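Long-range contacts in capsid protein (Turnip yellow mosaic virus, PDB 2FZ2), which self-assembles, in 180 copies, into the T=3 icosahedral capsid that encloses the single-stranded RNA genome of the virus: residues D[2-7]-D[125-130]; D[74-79]-D[169-174]; D[64-69]-D[177-182]; D[18-23]-D[143-148]. One frame throughout, in Å; residues are numbered along the deposited sequence.

Contact 1 (D[2-7]-D[125-130]); sequences EIDKEL and LSPLIV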
loop_
_atom_site.group_PDB
_atom_site.type_symbol
_atom_site.label_atom_id
_atom_site.label_comp_id
_atom_site.label_asym_id
_atom_site.label_seq_id
_atom_site.Cartn_x
_atom_site.Cartn_y
_atom_site.Cartn_z
ATOM N N GLU D 2 72.340 -93.572 -7.185
ATOM C CA GLU D 2 72.682 -94.570 -6.172
ATOM C C GLU D 2 73.579 -93.984 -5.075
ATOM O O GLU D 2 74.162 -92.923 -5.248
ATOM C CB GLU D 2 73.362 -95.778 -6.834
ATOM C CG GLU D 2 73.097 -97.131 -6.146
ATOM C CD GLU D 2 71.648 -97.313 -5.698
ATOM O OE1 GLU D 2 71.409 -97.529 -4.481
ATOM O OE2 GLU D 2 70.749 -97.242 -6.566
ATOM N N ILE D 3 73.672 -94.689 -3.948
ATOM C CA ILE D 3 74.468 -94.276 -2.780
ATOM C C ILE D 3 74.965 -95.516 -2.036
ATOM O O ILE D 3 74.160 -96.213 -1.424
ATOM C CB ILE D 3 73.612 -93.493 -1.762
ATOM C CG1 ILE D 3 72.343 -92.963 -2.435
ATOM C CG2 ILE D 3 74.403 -92.400 -1.148
ATOM C CD1 ILE D 3 71.148 -93.977 -2.441
ATOM N N ASP D 4 76.263 -95.807 -2.090
ATOM C CA ASP D 4 76.799 -96.966 -1.373
ATOM C C ASP D 4 76.611 -96.660 0.106
ATOM O O ASP D 4 77.530 -96.188 0.760
ATOM C CB ASP D 4 78.293 -97.158 -1.670
ATOM C CG ASP D 4 78.694 -98.632 -1.764
ATOM O OD1 ASP D 4 77.864 -99.454 -2.220
ATOM O OD2 ASP D 4 79.841 -98.984 -1.392
ATOM N N LYS D 5 75.413 -96.922 0.623
ATOM C CA LYS D 5 75.069 -96.650 2.022
ATOM C C LYS D 5 73.676 -97.207 2.271
ATOM O O LYS D 5 72.671 -96.575 1.940
ATOM C CB LYS D 5 75.051 -95.139 2.268
ATOM C CG LYS D 5 75.404 -94.672 3.677
ATOM C CD LYS D 5 75.602 -93.131 3.715
ATOM C CE LYS D 5 76.893 -92.704 4.454
ATOM N NZ LYS D 5 77.909 -92.058 3.563
ATOM N N GLU D 6 73.619 -98.409 2.826
ATOM C CA GLU D 6 72.344 -99.052 3.139
ATOM C C GLU D 6 72.139 -98.830 4.630
ATOM O O GLU D 6 73.100 -98.904 5.402
ATOM C CB GLU D 6 72.414 -100.559 2.835
ATOM C CG GLU D 6 71.121 -101.331 3.072
ATOM C CD GLU D 6 70.534 -101.894 1.783
ATOM O OE1 GLU D 6 70.792 -101.312 0.698
ATOM O OE2 GLU D 6 69.810 -102.915 1.852
ATOM N N LEU D 7 70.916 -98.543 5.059
ATOM C CA LEU D 7 70.738 -98.338 6.481
ATOM C C LEU D 7 69.503 -98.988 7.088
ATOM O O LEU D 7 68.409 -98.910 6.530
ATOM C CB LEU D 7 70.796 -96.846 6.799
ATOM C CG LEU D 7 69.637 -95.928 6.450
ATOM C CD1 LEU D 7 69.158 -95.181 7.715
ATOM C CD2 LEU D 7 70.116 -94.950 5.414
ATOM N N LEU D 125 76.794 -106.181 0.251
ATOM C CA LEU D 125 78.055 -105.492 0.490
ATOM C C LEU D 125 78.049 -103.973 0.674
ATOM O O LEU D 125 79.105 -103.343 0.845
ATOM C CB LEU D 125 79.020 -105.877 -0.613
ATOM C CG LEU D 125 78.958 -107.365 -0.921
ATOM C CD1 LEU D 125 79.779 -107.676 -2.151
ATOM C CD2 LEU D 125 79.477 -108.126 0.268
ATOM N N SER D 126 76.875 -103.366 0.618
ATOM C CA SER D 126 76.822 -101.938 0.854
ATOM C C SER D 126 77.043 -101.828 2.366
ATOM O O SER D 126 76.607 -102.700 3.127
ATOM C CB SER D 126 75.444 -101.394 0.476
ATOM O OG SER D 126 75.423 -100.915 -0.859
ATOM N N PRO D 127 77.758 -100.796 2.821
ATOM C CA PRO D 127 77.996 -100.631 4.257
ATOM C C PRO D 127 76.699 -100.286 4.994
ATOM O O PRO D 127 75.934 -99.428 4.546
ATOM C CB PRO D 127 79.021 -99.506 4.323
ATOM C CG PRO D 127 78.832 -98.751 3.087
ATOM C CD PRO D 127 78.407 -99.743 2.037
ATOM N N LEU D 128 76.478 -100.954 6.128
ATOM C CA LEU D 128 75.272 -100.806 6.951
ATOM C C LEU D 128 75.302 -99.799 8.078
ATOM O O LEU D 128 76.310 -99.645 8.775
ATOM C CB LEU D 128 74.920 -102.141 7.566
ATOM C CG LEU D 128 73.499 -102.619 7.362
ATOM C CD1 LEU D 128 72.767 -101.727 6.386
ATOM C CD2 LEU D 128 73.569 -104.033 6.843
ATOM N N ILE D 129 74.170 -99.152 8.308
ATOM C CA ILE D 129 74.124 -98.160 9.358
ATOM C C ILE D 129 72.947 -98.186 10.320
ATOM O O ILE D 129 71.775 -98.131 9.920
ATOM C CB ILE D 129 74.174 -96.756 8.769
ATOM C CG1 ILE D 129 75.274 -96.664 7.722
ATOM C CG2 ILE D 129 74.397 -95.757 9.879
ATOM C CD1 ILE D 129 76.575 -96.110 8.252
ATOM N N VAL D 130 73.261 -98.237 11.605
ATOM C CA VAL D 130 72.208 -98.206 12.590
ATOM C C VAL D 130 72.399 -96.973 13.442
ATOM O O VAL D 130 73.290 -96.921 14.298
ATOM C CB VAL D 130 72.221 -99.446 13.473
ATOM C CG1 VAL D 130 70.920 -99.543 14.250
ATOM C CG2 VAL D 130 72.374 -100.657 12.625
#

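Contact 2 (D[74-79]-D[169-174]); sequences LWVTIH and CIITVS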
loop_
_atom_site.group_PDB
_atom_site.type_symbol
_atom_site.label_atom_id
_atom_site.label_comp_id
_atom_site.label_asym_id
_atom_site.label_seq_id
_atom_site.Cartn_x
_atom_site.Cartn_y
_atom_site.Cartn_z
ATOM N N LEU D 74 74.923 -90.242 16.812
ATOM C CA LEU D 74 75.741 -91.430 16.966
ATOM C C LEU D 74 75.170 -92.608 16.208
ATOM O O LEU D 74 73.965 -92.837 16.228
ATOM C CB LEU D 74 75.832 -91.787 18.446
ATOM C CG LEU D 74 76.267 -93.214 18.744
ATOM C CD1 LEU D 74 77.730 -93.324 18.381
ATOM C CD2 LEU D 74 76.044 -93.571 20.206
ATOM N N TRP D 75 76.039 -93.358 15.546
ATOM C CA TRP D 75 75.598 -94.528 14.817
ATOM C C TRP D 75 76.756 -95.478 14.686
ATOM O O TRP D 75 77.884 -95.148 15.021
ATOM C CB TRP D 75 75.105 -94.156 13.423
ATOM C CG TRP D 75 76.204 -93.701 12.524
ATOM C CD1 TRP D 75 77.003 -94.480 11.734
ATOM C CD2 TRP D 75 76.654 -92.359 12.346
ATOM N NE1 TRP D 75 77.928 -93.702 11.075
ATOM C CE2 TRP D 75 77.733 -92.396 11.436
ATOM C CE3 TRP D 75 76.252 -91.125 12.871
ATOM C CZ2 TRP D 75 78.409 -91.249 11.043
ATOM C CZ3 TRP D 75 76.925 -89.983 12.478
ATOM C CH2 TRP D 75 77.991 -90.053 11.575
ATOM N N VAL D 76 76.464 -96.663 14.178
ATOM C CA VAL D 76 77.480 -97.671 13.988
ATOM C C VAL D 76 77.415 -98.111 12.541
ATOM O O VAL D 76 76.336 -98.228 11.953
ATOM C CB VAL D 76 77.215 -98.877 14.875
ATOM C CG1 VAL D 76 75.751 -99.264 14.763
ATOM C CG2 VAL D 76 78.118 -100.034 14.476
ATOM N N THR D 77 78.579 -98.360 11.965
ATOM C CA THR D 77 78.651 -98.782 10.587
ATOM C C THR D 77 79.292 -100.145 10.431
ATOM O O THR D 77 80.274 -100.475 11.102
ATOM C CB THR D 77 79.499 -97.836 9.752
ATOM O OG1 THR D 77 79.307 -96.471 10.163
ATOM C CG2 THR D 77 79.164 -98.031 8.305
ATOM N N ILE D 78 78.734 -100.947 9.541
ATOM C CA ILE D 78 79.317 -102.244 9.271
ATOM C C ILE D 78 79.940 -102.072 7.909
ATOM O O ILE D 78 79.244 -101.752 6.944
ATOM C CB ILE D 78 78.279 -103.333 9.160
ATOM C CG1 ILE D 78 77.378 -103.303 10.382
ATOM C CG2 ILE D 78 78.970 -104.670 8.982
ATOM C CD1 ILE D 78 76.772 -104.636 10.739
ATOM N N HIS D 79 81.248 -102.260 7.822
ATOM C CA HIS D 79 81.918 -102.097 6.550
ATOM C C HIS D 79 82.311 -103.446 6.055
ATOM O O HIS D 79 83.190 -104.092 6.617
ATOM C CB HIS D 79 83.145 -101.228 6.708
ATOM C CG HIS D 79 82.852 -99.892 7.304
ATOM N ND1 HIS D 79 82.727 -99.699 8.664
ATOM C CD2 HIS D 79 82.669 -98.679 6.729
ATOM C CE1 HIS D 79 82.481 -98.424 8.902
ATOM N NE2 HIS D 79 82.440 -97.784 7.746
ATOM N N CYS D 169 84.508 -108.121 7.765
ATOM C CA CYS D 169 83.941 -106.799 7.873
ATOM C C CYS D 169 84.415 -106.058 9.102
ATOM O O CYS D 169 84.789 -106.654 10.125
ATOM C CB CYS D 169 82.421 -106.880 7.862
ATOM S SG CYS D 169 81.759 -107.624 9.341
ATOM N N ILE D 170 84.390 -104.739 8.969
ATOM C CA ILE D 170 84.814 -103.836 10.011
ATOM C C ILE D 170 83.661 -103.089 10.598
ATOM O O ILE D 170 82.786 -102.595 9.879
ATOM C CB ILE D 170 85.737 -102.797 9.477
ATOM C CG1 ILE D 170 86.552 -103.393 8.334
ATOM C CG2 ILE D 170 86.546 -102.227 10.612
ATOM C CD1 ILE D 170 87.987 -103.593 8.656
ATOM N N ILE D 171 83.672 -102.981 11.913
ATOM C CA ILE D 171 82.612 -102.270 12.547
ATOM C C ILE D 171 83.168 -101.102 13.282
ATOM O O ILE D 171 84.000 -101.247 14.165
ATOM C CB ILE D 171 81.868 -103.142 13.498
ATOM C CG1 ILE D 171 80.956 -104.065 12.701
ATOM C CG2 ILE D 171 81.037 -102.275 14.425
ATOM C CD1 ILE D 171 81.156 -105.506 12.996
ATOM N N THR D 172 82.713 -99.932 12.877
ATOM C CA THR D 172 83.140 -98.712 13.497
ATOM C C THR D 172 81.894 -98.020 13.935
ATOM O O THR D 172 80.810 -98.210 13.383
ATOM C CB THR D 172 83.858 -97.768 12.524
ATOM O OG1 THR D 172 82.900 -96.911 11.880
ATOM C CG2 THR D 172 84.589 -98.560 11.492
ATOM N N VAL D 173 82.062 -97.209 14.948
ATOM C CA VAL D 173 80.968 -96.454 15.436
ATOM C C VAL D 173 81.465 -95.035 15.254
ATOM O O VAL D 173 82.651 -94.761 15.409
ATOM C CB VAL D 173 80.731 -96.789 16.881
ATOM C CG1 VAL D 173 81.536 -95.882 17.755
ATOM C CG2 VAL D 173 79.257 -96.689 17.179
ATOM N N SER D 174 80.570 -94.137 14.893
ATOM C CA SER D 174 80.968 -92.765 14.689
ATOM C C SER D 174 79.832 -91.868 15.120
ATOM O O SER D 174 78.698 -92.314 15.329
ATOM C CB SER D 174 81.302 -92.540 13.217
ATOM O OG SER D 174 81.277 -93.782 12.527
#

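Contact 3 (D[64-69]-D[177-182]); sequences TFYRHA and LSMHSP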
loop_
_atom_site.group_PDB
_atom_site.type_symbol
_atom_site.label_atom_id
_atom_site.label_comp_id
_atom_site.label_asym_id
_atom_site.label_seq_id
_atom_site.Cartn_x
_atom_site.Cartn_y
_atom_site.Cartn_z
ATOM N N THR D 64 88.701 -84.818 27.444
ATOM C CA THR D 64 89.717 -84.450 28.420
ATOM C C THR D 64 89.653 -82.938 28.324
ATOM O O THR D 64 89.585 -82.417 27.204
ATOM C CB THR D 64 91.125 -84.830 27.954
ATOM O OG1 THR D 64 91.223 -86.245 27.737
ATOM C CG2 THR D 64 92.125 -84.388 28.986
ATOM N N PHE D 65 89.652 -82.232 29.451
ATOM C CA PHE D 65 89.611 -80.752 29.435
ATOM C C PHE D 65 88.257 -80.052 29.448
ATOM O O PHE D 65 88.211 -78.827 29.527
ATOM C CB PHE D 65 90.420 -80.164 28.264
ATOM C CG PHE D 65 91.897 -80.462 28.330
ATOM C CD1 PHE D 65 92.512 -81.233 27.350
ATOM C CD2 PHE D 65 92.664 -80.028 29.403
ATOM C CE1 PHE D 65 93.872 -81.574 27.448
ATOM C CE2 PHE D 65 94.016 -80.367 29.505
ATOM C CZ PHE D 65 94.618 -81.143 28.526
ATOM N N TYR D 66 87.160 -80.798 29.352
ATOM C CA TYR D 66 85.835 -80.179 29.425
ATOM C C TYR D 66 85.047 -80.860 30.539
ATOM O O TYR D 66 85.260 -82.036 30.835
ATOM C CB TYR D 66 85.096 -80.293 28.094
ATOM C CG TYR D 66 85.861 -79.662 26.972
ATOM C CD1 TYR D 66 86.880 -80.361 26.340
ATOM C CD2 TYR D 66 85.615 -78.349 26.583
ATOM C CE1 TYR D 66 87.650 -79.773 25.350
ATOM C CE2 TYR D 66 86.376 -77.740 25.590
ATOM C CZ TYR D 66 87.399 -78.460 24.980
ATOM O OH TYR D 66 88.211 -77.883 24.024
ATOM N N ARG D 67 84.147 -80.119 31.173
ATOM C CA ARG D 67 83.382 -80.690 32.260
ATOM C C ARG D 67 82.106 -81.367 31.784
ATOM O O ARG D 67 81.664 -82.340 32.405
ATOM C CB ARG D 67 83.067 -79.618 33.309
ATOM C CG ARG D 67 84.257 -78.741 33.684
ATOM C CD ARG D 67 84.388 -78.597 35.192
ATOM N NE ARG D 67 83.755 -77.383 35.718
ATOM C CZ ARG D 67 82.715 -77.386 36.551
ATOM N NH1 ARG D 67 82.201 -78.547 36.941
ATOM N NH2 ARG D 67 82.190 -76.240 36.999
ATOM N N HIS D 68 81.516 -80.859 30.699
ATOM C CA HIS D 68 80.300 -81.460 30.159
ATOM C C HIS D 68 80.411 -81.702 28.682
ATOM O O HIS D 68 81.070 -80.940 27.970
ATOM C CB HIS D 68 79.075 -80.589 30.382
ATOM C CG HIS D 68 79.018 -79.972 31.734
ATOM N ND1 HIS D 68 78.321 -80.539 32.777
ATOM C CD2 HIS D 68 79.581 -78.844 32.220
ATOM C CE1 HIS D 68 78.457 -79.785 33.852
ATOM N NE2 HIS D 68 79.217 -78.750 33.540
ATOM N N ALA D 69 79.730 -82.756 28.234
ATOM C CA ALA D 69 79.716 -83.154 26.837
ATOM C C ALA D 69 78.641 -84.201 26.575
ATOM O O ALA D 69 78.699 -85.303 27.122
ATOM C CB ALA D 69 81.056 -83.709 26.452
ATOM N N LEU D 177 80.004 -85.037 19.170
ATOM C CA LEU D 177 79.509 -84.589 20.467
ATOM C C LEU D 177 79.780 -83.109 20.732
ATOM O O LEU D 177 80.678 -82.514 20.136
ATOM C CB LEU D 177 80.111 -85.458 21.584
ATOM C CG LEU D 177 81.498 -86.011 21.291
ATOM C CD1 LEU D 177 82.415 -84.853 21.343
ATOM C CD2 LEU D 177 81.939 -87.053 22.273
ATOM N N SER D 178 78.974 -82.516 21.608
ATOM C CA SER D 178 79.126 -81.115 21.963
ATOM C C SER D 178 79.706 -81.027 23.367
ATOM O O SER D 178 79.433 -81.869 24.216
ATOM C CB SER D 178 77.772 -80.414 21.944
ATOM O OG SER D 178 77.256 -80.319 23.264
ATOM N N MET D 179 80.499 -80.003 23.627
ATOM C CA MET D 179 81.066 -79.871 24.952
ATOM C C MET D 179 81.278 -78.426 25.332
ATOM O O MET D 179 81.325 -77.539 24.468
ATOM C CB MET D 179 82.390 -80.617 25.031
ATOM C CG MET D 179 83.210 -80.546 23.767
ATOM S SD MET D 179 84.150 -82.057 23.558
ATOM C CE MET D 179 85.751 -81.415 23.048
ATOM N N HIS D 180 81.393 -78.196 26.636
ATOM C CA HIS D 180 81.624 -76.864 27.151
ATOM C C HIS D 180 82.201 -76.934 28.550
ATOM O O HIS D 180 82.444 -78.029 29.076
ATOM C CB HIS D 180 80.328 -76.043 27.130
ATOM C CG HIS D 180 79.221 -76.597 27.981
ATOM N ND1 HIS D 180 79.425 -77.533 28.969
ATOM C CD2 HIS D 180 77.899 -76.302 28.011
ATOM C CE1 HIS D 180 78.276 -77.787 29.573
ATOM N NE2 HIS D 180 77.335 -77.054 29.011
ATOM N N SER D 181 82.438 -75.761 29.133
ATOM C CA SER D 181 82.980 -75.659 30.485
ATOM C C SER D 181 84.321 -76.364 30.612
ATOM O O SER D 181 84.389 -77.583 30.739
ATOM C CB SER D 181 81.992 -76.240 31.496
ATOM O OG SER D 181 80.692 -75.693 31.325
ATOM N N PRO D 182 85.409 -75.593 30.580
ATOM C CA PRO D 182 86.765 -76.122 30.688
ATOM C C PRO D 182 87.041 -76.731 32.048
ATOM O O PRO D 182 86.561 -76.253 33.072
ATOM C CB PRO D 182 87.656 -74.907 30.425
ATOM C CG PRO D 182 86.768 -73.862 29.884
ATOM C CD PRO D 182 85.415 -74.135 30.442
#

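Contact 4 (D[18-23]-D[143-148]); sequences TVLPTV and DSIQYL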
loop_
_atom_site.group_PDB
_atom_site.type_symbol
_atom_site.label_atom_id
_atom_site.label_comp_id
_atom_site.label_asym_id
_atom_site.label_seq_id
_atom_site.Cartn_x
_atom_site.Cartn_y
_atom_site.Cartn_z
ATOM N N THR D 18 66.503 -88.729 32.811
ATOM C CA THR D 18 66.413 -87.504 33.594
ATOM C C THR D 18 67.832 -86.983 33.507
ATOM O O THR D 18 68.774 -87.729 33.744
ATOM C CB THR D 18 66.023 -87.767 35.088
ATOM O OG1 THR D 18 66.544 -89.037 35.496
ATOM C CG2 THR D 18 64.464 -87.751 35.279
ATOM N N VAL D 19 67.982 -85.724 33.106
ATOM C CA VAL D 19 69.301 -85.108 32.974
ATOM C C VAL D 19 69.387 -83.876 33.839
ATOM O O VAL D 19 68.405 -83.139 34.004
ATOM C CB VAL D 19 69.582 -84.637 31.556
ATOM C CG1 VAL D 19 69.971 -85.803 30.697
ATOM C CG2 VAL D 19 68.357 -83.909 31.006
ATOM N N LEU D 20 70.584 -83.643 34.357
ATOM C CA LEU D 20 70.842 -82.509 35.217
ATOM C C LEU D 20 70.834 -81.165 34.513
ATOM O O LEU D 20 71.671 -80.902 33.645
ATOM C CB LEU D 20 72.192 -82.683 35.888
ATOM C CG LEU D 20 72.184 -82.911 37.390
ATOM C CD1 LEU D 20 70.788 -83.269 37.851
ATOM C CD2 LEU D 20 73.172 -84.018 37.723
ATOM N N PRO D 21 69.879 -80.294 34.863
ATOM C CA PRO D 21 69.884 -79.001 34.196
ATOM C C PRO D 21 71.058 -78.244 34.795
ATOM O O PRO D 21 71.509 -78.534 35.901
ATOM C CB PRO D 21 68.546 -78.392 34.586
ATOM C CG PRO D 21 68.269 -78.977 35.920
ATOM C CD PRO D 21 68.778 -80.400 35.834
ATOM N N THR D 22 71.549 -77.274 34.048
ATOM C CA THR D 22 72.685 -76.456 34.451
ATOM C C THR D 22 72.277 -75.472 35.558
ATOM O O THR D 22 71.089 -75.176 35.701
ATOM C CB THR D 22 73.171 -75.694 33.205
ATOM O OG1 THR D 22 72.043 -75.029 32.604
ATOM C CG2 THR D 22 73.780 -76.688 32.152
ATOM N N VAL D 23 73.227 -74.969 36.349
ATOM C CA VAL D 23 72.839 -74.010 37.389
ATOM C C VAL D 23 72.513 -72.679 36.734
ATOM O O VAL D 23 72.993 -72.382 35.639
ATOM C CB VAL D 23 73.942 -73.752 38.455
ATOM C CG1 VAL D 23 74.761 -74.992 38.679
ATOM C CG2 VAL D 23 74.819 -72.579 38.040
ATOM N N ASP D 143 79.567 -85.311 32.698
ATOM C CA ASP D 143 78.800 -84.290 33.391
ATOM C C ASP D 143 79.251 -84.148 34.818
ATOM O O ASP D 143 80.232 -84.779 35.223
ATOM C CB ASP D 143 77.310 -84.605 33.371
ATOM C CG ASP D 143 76.474 -83.366 33.219
ATOM O OD1 ASP D 143 75.392 -83.277 33.828
ATOM O OD2 ASP D 143 76.911 -82.468 32.477
ATOM N N SER D 144 78.527 -83.309 35.561
ATOM C CA SER D 144 78.800 -83.053 36.971
ATOM C C SER D 144 78.579 -84.333 37.785
ATOM O O SER D 144 78.886 -84.391 38.983
ATOM C CB SER D 144 77.865 -81.961 37.490
ATOM O OG SER D 144 78.429 -80.674 37.352
ATOM N N ILE D 145 78.036 -85.349 37.117
ATOM C CA ILE D 145 77.747 -86.642 37.726
ATOM C C ILE D 145 77.768 -87.709 36.630
ATOM O O ILE D 145 77.647 -87.369 35.452
ATOM C CB ILE D 145 76.358 -86.636 38.394
ATOM C CG1 ILE D 145 76.147 -87.937 39.180
ATOM C CG2 ILE D 145 75.278 -86.482 37.338
ATOM C CD1 ILE D 145 77.433 -88.583 39.790
ATOM N N GLN D 146 77.948 -88.982 36.999
ATOM C CA GLN D 146 77.952 -90.058 36.005
ATOM C C GLN D 146 76.554 -90.625 35.910
ATOM O O GLN D 146 75.910 -90.863 36.934
ATOM C CB GLN D 146 78.912 -91.185 36.382
ATOM C CG GLN D 146 79.671 -90.975 37.671
ATOM C CD GLN D 146 80.891 -91.875 37.758
ATOM O OE1 GLN D 146 81.422 -92.317 36.735
ATOM N NE2 GLN D 146 81.341 -92.155 38.982
ATOM N N TYR D 147 76.081 -90.828 34.682
ATOM C CA TYR D 147 74.750 -91.375 34.455
ATOM C C TYR D 147 74.906 -92.849 34.147
ATOM O O TYR D 147 76.016 -93.306 33.847
ATOM C CB TYR D 147 74.091 -90.684 33.276
ATOM C CG TYR D 147 73.896 -89.206 33.463
ATOM C CD1 TYR D 147 74.873 -88.299 33.066
ATOM C CD2 TYR D 147 72.711 -88.705 34.001
ATOM C CE1 TYR D 147 74.669 -86.912 33.193
ATOM C CE2 TYR D 147 72.494 -87.324 34.134
ATOM C CZ TYR D 147 73.475 -86.436 33.725
ATOM O OH TYR D 147 73.241 -85.080 33.810
ATOM N N LEU D 148 73.811 -93.600 34.204
ATOM C CA LEU D 148 73.911 -95.030 33.938
ATOM C C LEU D 148 73.087 -95.523 32.760
ATOM O O LEU D 148 72.926 -96.737 32.582
ATOM C CB LEU D 148 73.558 -95.826 35.195
ATOM C CG LEU D 148 73.196 -94.922 36.376
ATOM C CD1 LEU D 148 71.712 -94.695 36.379
ATOM C CD2 LEU D 148 73.617 -95.544 37.681
#

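Contact 1 (D[2-7]-D[125-130])
Ser-126 meets Asp-4 just ahead of a short parallel pairing between the N-terminal arm, residues 2-7, and strand 128-131 of the jelly-roll coat domain. The serine OG donates to Asp-4 OD1 at 3.2 Å, reaching that oxygen from above the carboxylate plane. Asp-4 is the centre of an inverse gamma turn, the bend that precedes the paired part of the arm. The ring of Pro-127 crosses the Asp-4 side chain at about a right angle, with CD 3.8 Å from OD2. Pro-127 O accepts from Glu-6 N at 3.1 Å (N-H...O 147°), starting the pairing. Leu-128 lies side by side with Glu-6 and points the same way; with Glu-6 CG anti to the backbone N (chi1 -178°), CG meets Leu-128 CD1 at 3.7 Å. Leu-128 continues the sheet to Ile-78. Glu-2 and Ile-3 pair with a strand of a second subunit, and Glu-6 and Leu-7 with one of a third, consistent with a ring of N-terminal arms linking neighbouring coat proteins. Ile-129 N gives Glu-6 O a weak hydrogen bond, and on the opposite face from Leu-128 its CB packs 3.9 Å from Leu-7 CB.

Contact 2 (D[74-79]-D[169-174])
Trp-75 and Ser-174 begin a regular antiparallel pairing of two central strands in one sheet of the jelly-roll sandwich, continued through Thr-77 with Thr-172 to His-79 with Ile-170. Backbone hydrogen bonds come in pairs at these three positions, the bond from Thr-77 N to Thr-172 O being almost straight (175°). Between them sit the non-hydrogen-bonded pairs Val-76 with Val-173 and Ile-78 with Ile-171; the N-to-C directions of the two strand segments are 166° apart.

Apolar packing fills the face of those two pairs. Val-76 and Ile-171 lie side by side, with Val-76 CG2 3.7 Å from Ile-171 CG2. Val-76 CB meets Val-173 CG2 at 3.8 Å, and Ile-78 CG2 touches Cys-169 SG at 4.1 Å. Trp-95 and Val-91 of facing strand 89-97 cover this side, the sandwich interior.

The other face carries Trp-75, Thr-77, His-79, Ile-170, Thr-172 and Ser-174. Trp-75 CG lies between the backbone N and the carbonyl carbon (chi1 69°), and the Ser-174 carbonyl O sits over the indole, offset toward its rim. The indole NE1 bonds weakly to Thr-77 OG1. Asp-11 and Ile-115 of a second subunit pack against Trp-75 and His-79. Ile-170 O accepts from both N and ND1 of His-79, the latter at 3.1 Å, with the oxygen near the imidazole plane but ND1 well above the carbonyl plane.

Contact 3 (D[64-69]-D[177-182])
Where jelly-roll strand 66-80 begins and strand 169-182 ends, both chains turn a corner, and Tyr-66 and Arg-67 meet Met-179, His-180 and Ser-181. A Met-179 chi3 of -137° brings CE over one face of the phenol, 3.9 Å from the Tyr-66 ring centroid. SD stands 4.6 Å from that centroid, making this a Met-aromatic contact. Ala-69 CB packs on Met-179 CB at 3.7 Å. Around the corner, Arg-67 N donates to Ser-181 O at 2.6 Å and only weakly to His-180 O. Regular pairing resumes beyond it: His-180 N gives His-68 O a bond of 3.1 Å, and the return from His-68 N is weak. The two imidazoles are oblique, their planes at 86°. Ser-181 OG approaches the edge of the His-68 ring, whose ND1 is taken by Asp-143. Arg-67, bent at chi2 and chi3, makes a salt bridge through NH1 to Asp-149 of a fourth subunit, while NE reaches Thr-15 of that chain. Tyr-66 OH meets its counterpart in a fifth subunit through a weak bond. The arrangement is the antiparallel strand pairing of the jelly-roll fold, here at a subunit interface of the T=3 capsid.

Contact 4 (D[18-23]-D[143-148])
Leu-20 and Tyr-147 join two irregular parts of the coat protein, the segment that leads from the N-terminal arm toward strand 30-42 and the loop between strands 140-142 and 151-158. Neither side has helix or strand here, and the contact rests on a few side chains.

Hydrogen bonding centres on the tyrosine hydroxyl. Leu-20 N donates to Tyr-147 OH at 3.1 Å and nearly straight (163°), approaching at the edge of the phenol ring, close to its plane. The hydroxyl donates a hydrogen bond to Asp-143 OD1 at 2.8 Å, meeting that oxygen from above the carboxylate plane (39° out of it). OH is thus both acceptor and donor, linking the Leu-20 backbone to Asp-143 of the tyrosine's loop. CB of Tyr-147 points toward 18-23, and CG stands anti to the carbonyl carbon (chi1 -61°).

Apolar packing joins Leu-20 CD2 to Ile-145 CG2, the two side chains crossing at about a right angle. The same Ile-145 methyl stands 4.0 Å above one face of the Tyr-147 ring, offset toward the rim.

Van der Waals contacts lie beside the hydroxyl: Leu-20 CB is 3.3 Å from Tyr-147 OH, and Val-19 CB, more loosely, 4.3 Å from the same OH. Thr-18 O comes 3.8 Å from Tyr-147 CE2.

Both segments also serve the interface. Asp-143, besides bonding His-68, accepts from Thr-18 of a fourth subunit, and Thr-18 itself reaches Asp-143 of a sixth, so the same pairing recurs from subunit to subunit. These are loops outside the strands of the jelly roll, forming part of a subunit interface of the icosahedral capsid.

From the N terminus, the arm 2-7 first joins residues 125-130 in contact 1, and the next segment, 18-23, meets 143-148 in contact 4; these two loops cross. Strand 66-80 then supplies one side of contact 3 at its start and of contact 2 further along, both closed by strand 169-182, so contact 2 nests inside contact 3. Each crosses contacts 1 and 4. Contacts 1 and 2 touch, since strand 128-131 lies beside strand 66-80, whereas contact 3 sits on the opposite side of the chain's centre from contact 1 and touches contact 4 through His-68 and Asp-143. Together they tie the N-terminal arm, one jelly-roll sheet and the interface loops.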